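Local coordinates for protein peptidase M42 (Thaumarchaeota archaeon SCGC AB-539-E09, PDB 5DS0) that probably acts as a cobalt-containing TET aminopeptidase of the M42 family, trimming residues from the N-termini of peptides within a twelve-subunit assembly, at residues Q99-H111 and E150-W162. Sequence-based numbering, arbitrary orientation.
Sequences QRVVVRTCKGMVH and ESGVKVGDPIVPW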
ATOM      1  N   GLN C  99      -1.040  26.940  20.516  1.00 30.94           N
ATOM      2  CA  GLN C  99      -2.095  27.741  21.132  1.00 31.48           C
ATOM      3  C   GLN C  99      -1.845  28.024  22.610  1.00 31.33           C
ATOM      4  O   GLN C  99      -1.277  27.204  23.306  1.00 30.52           O
ATOM      5  CB  GLN C  99      -3.435  27.041  20.986  1.00 31.54           C
ATOM      6  CG  GLN C  99      -3.896  26.869  19.549  1.00 31.95           C
ATOM      7  CD  GLN C  99      -4.579  28.093  18.974  1.00 32.32           C
ATOM      8  OE1 GLN C  99      -4.748  29.118  19.640  1.00 32.82           O
ATOM      9  NE2 GLN C  99      -4.983  27.987  17.726  1.00 32.66           N
ATOM     10  N   ARG C 100      -2.268  29.203  23.064  1.00 31.73           N
ATOM     11  CA  ARG C 100      -2.077  29.605  24.446  1.00 31.88           C
ATOM     12  C   ARG C 100      -3.191  29.051  25.294  1.00 32.24           C
ATOM     13  O   ARG C 100      -4.362  29.102  24.926  1.00 32.03           O
ATOM     14  CB  ARG C 100      -2.101  31.111  24.582  1.00 32.46           C
ATOM     15  CG  ARG C 100      -1.002  31.845  23.834  1.00 33.40           C
ATOM     16  CD  ARG C 100      -1.493  33.239  23.540  1.00 34.25           C
ATOM     17  NE  ARG C 100      -0.490  34.147  22.997  1.00 35.91           N
ATOM     18  CZ  ARG C 100       0.269  34.974  23.720  1.00 36.55           C
ATOM     19  NH1 ARG C 100       0.208  34.950  25.044  1.00 37.21           N
ATOM     20  NH2 ARG C 100       1.115  35.807  23.115  1.00 36.79           N
ATOM     21  N   VAL C 101      -2.822  28.549  26.460  1.00 32.89           N
ATOM     22  CA  VAL C 101      -3.785  28.056  27.412  1.00 33.01           C
ATOM     23  C   VAL C 101      -3.452  28.628  28.759  1.00 33.42           C
ATOM     24  O   VAL C 101      -2.380  29.193  28.960  1.00 33.74           O
ATOM     25  CB  VAL C 101      -3.772  26.517  27.501  1.00 33.43           C
ATOM     26  CG1 VAL C 101      -4.239  25.899  26.184  1.00 33.45           C
ATOM     27  CG2 VAL C 101      -2.394  25.986  27.887  1.00 33.24           C
ATOM     28  N   VAL C 102      -4.381  28.463  29.686  1.00 33.78           N
ATOM     29  CA  VAL C 102      -4.145  28.847  31.062  1.00 34.67           C
ATOM     30  C   VAL C 102      -4.700  27.772  32.001  1.00 34.91           C
ATOM     31  O   VAL C 102      -5.821  27.293  31.839  1.00 34.16           O
ATOM     32  CB  VAL C 102      -4.693  30.269  31.369  1.00 35.16           C
ATOM     33  CG1 VAL C 102      -6.099  30.458  30.848  1.00 35.10           C
ATOM     34  CG2 VAL C 102      -4.664  30.547  32.854  1.00 35.84           C
ATOM     35  N   VAL C 103      -3.883  27.428  32.988  1.00 35.43           N
ATOM     36  CA  VAL C 103      -4.163  26.379  33.936  1.00 36.31           C
ATOM     37  C   VAL C 103      -4.520  27.026  35.247  1.00 37.60           C
ATOM     38  O   VAL C 103      -3.825  27.942  35.680  1.00 38.54           O
ATOM     39  CB  VAL C 103      -2.900  25.547  34.191  1.00 36.43           C
ATOM     40  CG1 VAL C 103      -3.207  24.367  35.089  1.00 36.99           C
ATOM     41  CG2 VAL C 103      -2.298  25.061  32.888  1.00 36.10           C
ATOM     42  N   ARG C 104      -5.573  26.554  35.897  1.00 38.89           N
ATOM     43  CA  ARG C 104      -5.917  27.083  37.213  1.00 41.17           C
ATOM     44  C   ARG C 104      -5.386  26.184  38.316  1.00 42.17           C
ATOM     45  O   ARG C 104      -5.867  25.069  38.501  1.00 43.28           O
ATOM     46  CB  ARG C 104      -7.421  27.272  37.378  1.00 41.74           C
ATOM     47  CG  ARG C 104      -7.762  28.061  38.628  1.00 42.94           C
ATOM     48  CD  ARG C 104      -9.253  28.295  38.768  1.00 43.41           C
ATOM     49  NE  ARG C 104      -9.969  27.033  38.952  1.00 43.82           N
ATOM     50  CZ  ARG C 104     -11.283  26.878  38.811  1.00 43.77           C
ATOM     51  NH1 ARG C 104     -12.054  27.911  38.493  1.00 43.88           N
ATOM     52  NH2 ARG C 104     -11.828  25.681  38.990  1.00 44.13           N
ATOM     53  N   THR C 105      -4.374  26.673  39.026  1.00 43.42           N
ATOM     54  CA  THR C 105      -3.778  25.952  40.143  1.00 44.84           C
ATOM     55  C   THR C 105      -4.285  26.529  41.452  1.00 46.11           C
ATOM     56  O   THR C 105      -5.015  27.521  41.457  1.00 46.37           O
ATOM     57  CB  THR C 105      -2.238  26.062  40.125  1.00 44.81           C
ATOM     58  OG1 THR C 105      -1.841  27.423  40.311  1.00 44.51           O
ATOM     59  CG2 THR C 105      -1.688  25.559  38.809  1.00 43.74           C
ATOM     60  N   CYS C 106      -3.906  25.894  42.557  1.00 46.92           N
ATOM     61  CA  CYS C 106      -4.164  26.447  43.887  1.00 48.29           C
ATOM     62  C   CYS C 106      -3.463  27.815  44.090  1.00 48.96           C
ATOM     63  O   CYS C 106      -3.930  28.638  44.868  1.00 50.22           O
ATOM     64  CB  CYS C 106      -3.736  25.442  44.971  1.00 49.00           C
ATOM     65  SG  CYS C 106      -2.031  24.852  44.807  1.00 47.85           S
ATOM     66  N   LYS C 107      -2.362  28.059  43.380  1.00 49.19           N
ATOM     67  CA  LYS C 107      -1.651  29.343  43.453  1.00 49.76           C
ATOM     68  C   LYS C 107      -2.133  30.392  42.455  1.00 48.52           C
ATOM     69  O   LYS C 107      -1.601  31.497  42.438  1.00 48.73           O
ATOM     70  CB  LYS C 107      -0.156  29.124  43.249  1.00 50.79           C
ATOM     71  CG  LYS C 107       0.461  28.243  44.321  1.00 53.70           C
ATOM     72  CD  LYS C 107       1.976  28.327  44.307  1.00 56.25           C
ATOM     73  CE  LYS C 107       2.559  27.461  45.411  1.00 58.78           C
ATOM     74  NZ  LYS C 107       4.037  27.293  45.292  1.00 59.54           N
ATOM     75  N   GLY C 108      -3.123  30.055  41.629  1.00 46.85           N
ATOM     76  CA  GLY C 108      -3.655  30.988  40.635  1.00 45.55           C
ATOM     77  C   GLY C 108      -3.447  30.543  39.199  1.00 43.80           C
ATOM     78  O   GLY C 108      -3.088  29.401  38.930  1.00 43.33           O
HETATM   79  N   MSE C 109      -3.650  31.472  38.272  1.00 43.43           N
HETATM   80  CA  MSE C 109      -3.563  31.190  36.840  1.00 42.21           C
HETATM   81  C   MSE C 109      -2.140  31.039  36.402  1.00 40.84           C
HETATM   82  O   MSE C 109      -1.295  31.865  36.693  1.00 40.95           O
HETATM   83  CB  MSE C 109      -4.186  32.317  36.020  1.00 43.21           C
HETATM   84  CG  MSE C 109      -5.677  32.508  36.284  1.00 45.90           C
HETATM   85 SE   MSE C 109      -6.753  30.885  35.894  0.82 52.10          SE
HETATM   86  CE  MSE C 109      -8.465  31.483  36.659  1.00 51.80           C
ATOM     87  N   VAL C 110      -1.868  29.971  35.671  1.00 40.51           N
ATOM     88  CA  VAL C 110      -0.551  29.728  35.104  1.00 40.74           C
ATOM     89  C   VAL C 110      -0.657  29.583  33.590  1.00 39.39           C
ATOM     90  O   VAL C 110      -1.383  28.733  33.096  1.00 38.15           O
ATOM     91  CB  VAL C 110       0.050  28.439  35.671  1.00 41.65           C
ATOM     92  CG1 VAL C 110       1.384  28.123  34.997  1.00 41.93           C
ATOM     93  CG2 VAL C 110       0.211  28.555  37.181  1.00 41.94           C
ATOM     94  N   HIS C 111       0.086  30.407  32.863  1.00 39.40           N
ATOM     95  CA  HIS C 111      -0.002  30.414  31.413  1.00 39.07           C
ATOM     96  C   HIS C 111       0.932  29.414  30.795  1.00 37.99           C
ATOM     97  O   HIS C 111       1.984  29.113  31.342  1.00 38.45           O
ATOM     98  CB  HIS C 111       0.305  31.799  30.877  1.00 40.03           C
ATOM     99  CG  HIS C 111      -0.686  32.814  31.308  1.00 41.29           C
ATOM    100  ND1 HIS C 111      -1.896  32.980  30.677  1.00 42.51           N
ATOM    101  CD2 HIS C 111      -0.679  33.682  32.342  1.00 42.93           C
ATOM    102  CE1 HIS C 111      -2.584  33.929  31.284  1.00 43.23           C
ATOM    103  NE2 HIS C 111      -1.866  34.372  32.296  1.00 43.82           N
ATOM    104  N   GLU C 150       6.548  24.395  41.623  1.00 59.36           N
ATOM    105  CA  GLU C 150       6.523  25.715  42.272  1.00 61.82           C
ATOM    106  C   GLU C 150       5.388  26.615  41.798  1.00 59.41           C
ATOM    107  O   GLU C 150       4.900  27.445  42.545  1.00 59.56           O
ATOM    108  CB  GLU C 150       7.847  26.450  42.079  1.00 65.77           C
ATOM    109  CG  GLU C 150       8.926  26.027  43.061  1.00 71.21           C
ATOM    110  CD  GLU C 150      10.314  26.514  42.647  1.00 77.05           C
ATOM    111  OE1 GLU C 150      10.430  27.575  41.971  1.00 80.84           O
ATOM    112  OE2 GLU C 150      11.302  25.813  42.978  1.00 81.00           O
ATOM    113  N   SER C 151       4.967  26.446  40.558  1.00 57.37           N
ATOM    114  CA  SER C 151       3.843  27.197  40.018  1.00 56.65           C
ATOM    115  C   SER C 151       2.489  26.764  40.596  1.00 53.97           C
ATOM    116  O   SER C 151       1.511  27.492  40.469  1.00 53.32           O
ATOM    117  CB  SER C 151       3.807  26.988  38.516  1.00 57.93           C
ATOM    118  OG  SER C 151       3.325  25.682  38.261  1.00 58.05           O
ATOM    119  N   GLY C 152       2.432  25.576  41.187  1.00 52.07           N
ATOM    120  CA  GLY C 152       1.238  25.096  41.873  1.00 52.29           C
ATOM    121  C   GLY C 152       0.481  23.982  41.168  1.00 52.01           C
ATOM    122  O   GLY C 152      -0.548  23.501  41.656  1.00 52.18           O
ATOM    123  N   VAL C 153       1.008  23.548  40.036  1.00 51.97           N
ATOM    124  CA  VAL C 153       0.326  22.591  39.180  1.00 51.31           C
ATOM    125  C   VAL C 153       0.227  21.211  39.818  1.00 50.76           C
ATOM    126  O   VAL C 153       1.190  20.689  40.368  1.00 50.84           O
ATOM    127  CB  VAL C 153       1.055  22.458  37.818  1.00 51.82           C
ATOM    128  CG1 VAL C 153       0.262  21.589  36.843  1.00 51.52           C
ATOM    129  CG2 VAL C 153       1.299  23.821  37.193  1.00 51.81           C
ATOM    130  N   LYS C 154      -0.955  20.631  39.717  1.00 50.70           N
ATOM    131  CA  LYS C 154      -1.202  19.287  40.210  1.00 52.05           C
ATOM    132  C   LYS C 154      -2.000  18.513  39.173  1.00 49.02           C
ATOM    133  O   LYS C 154      -2.765  19.098  38.403  1.00 49.32           O
ATOM    134  CB  LYS C 154      -1.979  19.331  41.551  1.00 54.80           C
ATOM    135  CG  LYS C 154      -1.180  19.747  42.854  1.00 57.17           C
ATOM    136  CD  LYS C 154      -0.566  18.591  43.648  1.00 60.12           C
ATOM    137  CE  LYS C 154       0.329  19.113  44.779  1.00 62.29           C
ATOM    138  NZ  LYS C 154       0.814  18.025  45.677  1.00 62.85           N
ATOM    139  N   VAL C 155      -1.813  17.199  39.143  1.00 47.26           N
ATOM    140  CA  VAL C 155      -2.642  16.343  38.303  1.00 45.92           C
ATOM    141  C   VAL C 155      -4.109  16.581  38.685  1.00 44.41           C
ATOM    142  O   VAL C 155      -4.442  16.725  39.858  1.00 43.93           O
ATOM    143  CB  VAL C 155      -2.250  14.850  38.428  1.00 46.87           C
ATOM    144  CG1 VAL C 155      -3.342  13.930  37.897  1.00 47.12           C
ATOM    145  CG2 VAL C 155      -0.968  14.594  37.667  1.00 47.31           C
ATOM    146  N   GLY C 156      -4.970  16.663  37.679  1.00 42.89           N
ATOM    147  CA  GLY C 156      -6.373  16.997  37.884  1.00 41.64           C
ATOM    148  C   GLY C 156      -6.723  18.477  37.803  1.00 40.59           C
ATOM    149  O   GLY C 156      -7.897  18.816  37.874  1.00 40.15           O
ATOM    150  N   ASP C 157      -5.734  19.357  37.624  1.00 40.33           N
ATOM    151  CA  ASP C 157      -6.005  20.786  37.478  1.00 40.27           C
ATOM    152  C   ASP C 157      -6.601  21.125  36.106  1.00 38.73           C
ATOM    153  O   ASP C 157      -6.143  20.627  35.076  1.00 37.98           O
ATOM    154  CB  ASP C 157      -4.746  21.617  37.729  1.00 41.49           C
ATOM    155  CG  ASP C 157      -4.402  21.721  39.210  1.00 43.70           C
ATOM    156  OD1 ASP C 157      -5.105  21.100  40.043  1.00 44.96           O
ATOM    157  OD2 ASP C 157      -3.437  22.440  39.554  1.00 45.25           O
ATOM    158  N   PRO C 158      -7.641  21.980  36.091  1.00 37.85           N
ATOM    159  CA  PRO C 158      -8.346  22.349  34.857  1.00 36.48           C
ATOM    160  C   PRO C 158      -7.619  23.376  34.006  1.00 35.29           C
ATOM    161  O   PRO C 158      -6.852  24.186  34.517  1.00 34.87           O
ATOM    162  CB  PRO C 158      -9.652  22.941  35.370  1.00 36.48           C
ATOM    163  CG  PRO C 158      -9.288  23.537  36.680  1.00 37.40           C
ATOM    164  CD  PRO C 158      -8.248  22.624  37.271  1.00 38.08           C
ATOM    165  N   ILE C 159      -7.863  23.308  32.707  1.00 34.59           N
ATOM    166  CA  ILE C 159      -7.191  24.147  31.718  1.00 34.07           C
ATOM    167  C   ILE C 159      -8.199  24.682  30.712  1.00 33.36           C
ATOM    168  O   ILE C 159      -9.068  23.946  30.243  1.00 32.75           O
ATOM    169  CB  ILE C 159      -6.142  23.341  30.934  1.00 33.98           C
ATOM    170  CG1 ILE C 159      -5.263  22.528  31.890  1.00 34.45           C
ATOM    171  CG2 ILE C 159      -5.289  24.271  30.081  1.00 33.81           C
ATOM    172  CD1 ILE C 159      -4.307  21.583  31.197  1.00 34.66           C
ATOM    173  N   VAL C 160      -8.083  25.958  30.383  1.00 33.45           N
ATOM    174  CA  VAL C 160      -8.894  26.533  29.316  1.00 33.65           C
ATOM    175  C   VAL C 160      -8.047  27.234  28.282  1.00 33.71           C
ATOM    176  O   VAL C 160      -6.910  27.616  28.549  1.00 34.49           O
ATOM    177  CB  VAL C 160      -9.908  27.573  29.815  1.00 34.07           C
ATOM    178  CG1 VAL C 160     -10.928  26.925  30.733  1.00 34.63           C
ATOM    179  CG2 VAL C 160      -9.202  28.736  30.496  1.00 34.33           C
ATOM    180  N   PRO C 161      -8.613  27.424  27.093  1.00 33.53           N
ATOM    181  CA  PRO C 161      -7.973  28.263  26.103  1.00 33.53           C
ATOM    182  C   PRO C 161      -7.824  29.690  26.609  1.00 33.69           C
ATOM    183  O   PRO C 161      -8.666  30.161  27.365  1.00 33.61           O
ATOM    184  CB  PRO C 161      -8.960  28.226  24.922  1.00 33.51           C
ATOM    185  CG  PRO C 161      -9.773  26.999  25.118  1.00 33.47           C
ATOM    186  CD  PRO C 161      -9.870  26.834  26.599  1.00 33.67           C
ATOM    187  N   TRP C 162      -6.783  30.377  26.156  1.00 34.26           N
ATOM    188  CA  TRP C 162      -6.637  31.803  26.401  1.00 34.87           C
ATOM    189  C   TRP C 162      -7.087  32.552  25.169  1.00 33.91           C
ATOM    190  O   TRP C 162      -6.500  32.386  24.102  1.00 34.36           O
ATOM    191  CB  TRP C 162      -5.182  32.140  26.700  1.00 36.25           C
ATOM    192  CG  TRP C 162      -5.005  33.568  27.091  1.00 37.67           C
ATOM    193  CD1 TRP C 162      -5.163  34.103  28.350  1.00 38.26           C
ATOM    194  CD2 TRP C 162      -4.658  34.649  26.230  1.00 38.03           C
ATOM    195  NE1 TRP C 162      -4.934  35.450  28.308  1.00 39.05           N
ATOM    196  CE2 TRP C 162      -4.618  35.812  27.023  1.00 38.92           C
ATOM    197  CE3 TRP C 162      -4.371  34.750  24.863  1.00 38.25           C
ATOM    198  CZ2 TRP C 162      -4.304  37.068  26.491  1.00 39.33           C
ATOM    199  CZ3 TRP C 162      -4.051  35.994  24.332  1.00 38.33           C
ATOM    200  CH2 TRP C 162      -4.022  37.137  25.147  1.00 38.79           C
TER
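Val102 and Val160 face each other as a hydrogen-bonded pair at the middle of an antiparallel ladder. Val102 N reaches Val160 O at 2.9 Å, and Val160 N returns the bond to Val102 O. Arg104 N to Pro158 O and Trp162 N to Arg100 O extend the ladder.

The packing is tight on both faces of this ladder, where Val101, Val102, Val103, Ile159 and Val160 are all buried. The side chains of Val103 and Ile159 run alongside each other, Val103 CG2 lying 4.0 Å from Ile159 CG1. With its CG2 anti to the backbone N, Ile159 also turns that methyl to Val101 CB, 3.7 Å away. On the other face Val102 CG1 meets Val160 CG2 at 3.6 Å.

At the 162 end, the Trp162 ring lies alongside Arg100, over strand 100-105, and reaches toward His111; Arg100 CD is 3.5 Å from Trp162 CE3. The His111 edge is turned to the face of the tryptophan's five-membered ring in an offset edge-to-face pair, planes at 80°. Arg100 NH2 hydrogen-bonds to Ser163 OG and Pro164 O of a neighbouring subunit.

The loose, solvent-exposed side is confined to Cys106, Lys107 and Glu150. From within the type I turn Thr105-Gly108, the extended Lys107 chain passes Gly152, and its NZ bonds Glu150 O at 2.9 Å. Nearer the ladder and buried, Thr105 CB lies 3.4 Å from Gly152 O, while the Thr105 hydroxyl donates to Gly108 O.

Strand 100-105 lies between strands 108-115 and 158-161 in a six-stranded antiparallel barrel. Phe72 and Val74 of strand 71-77 and Ile138 of strand 137-139 pack against the Val101, Val103 and Ile159 side, whereas Phe17 touches Val160 and Arg104, which is salt-bridged to Glu25.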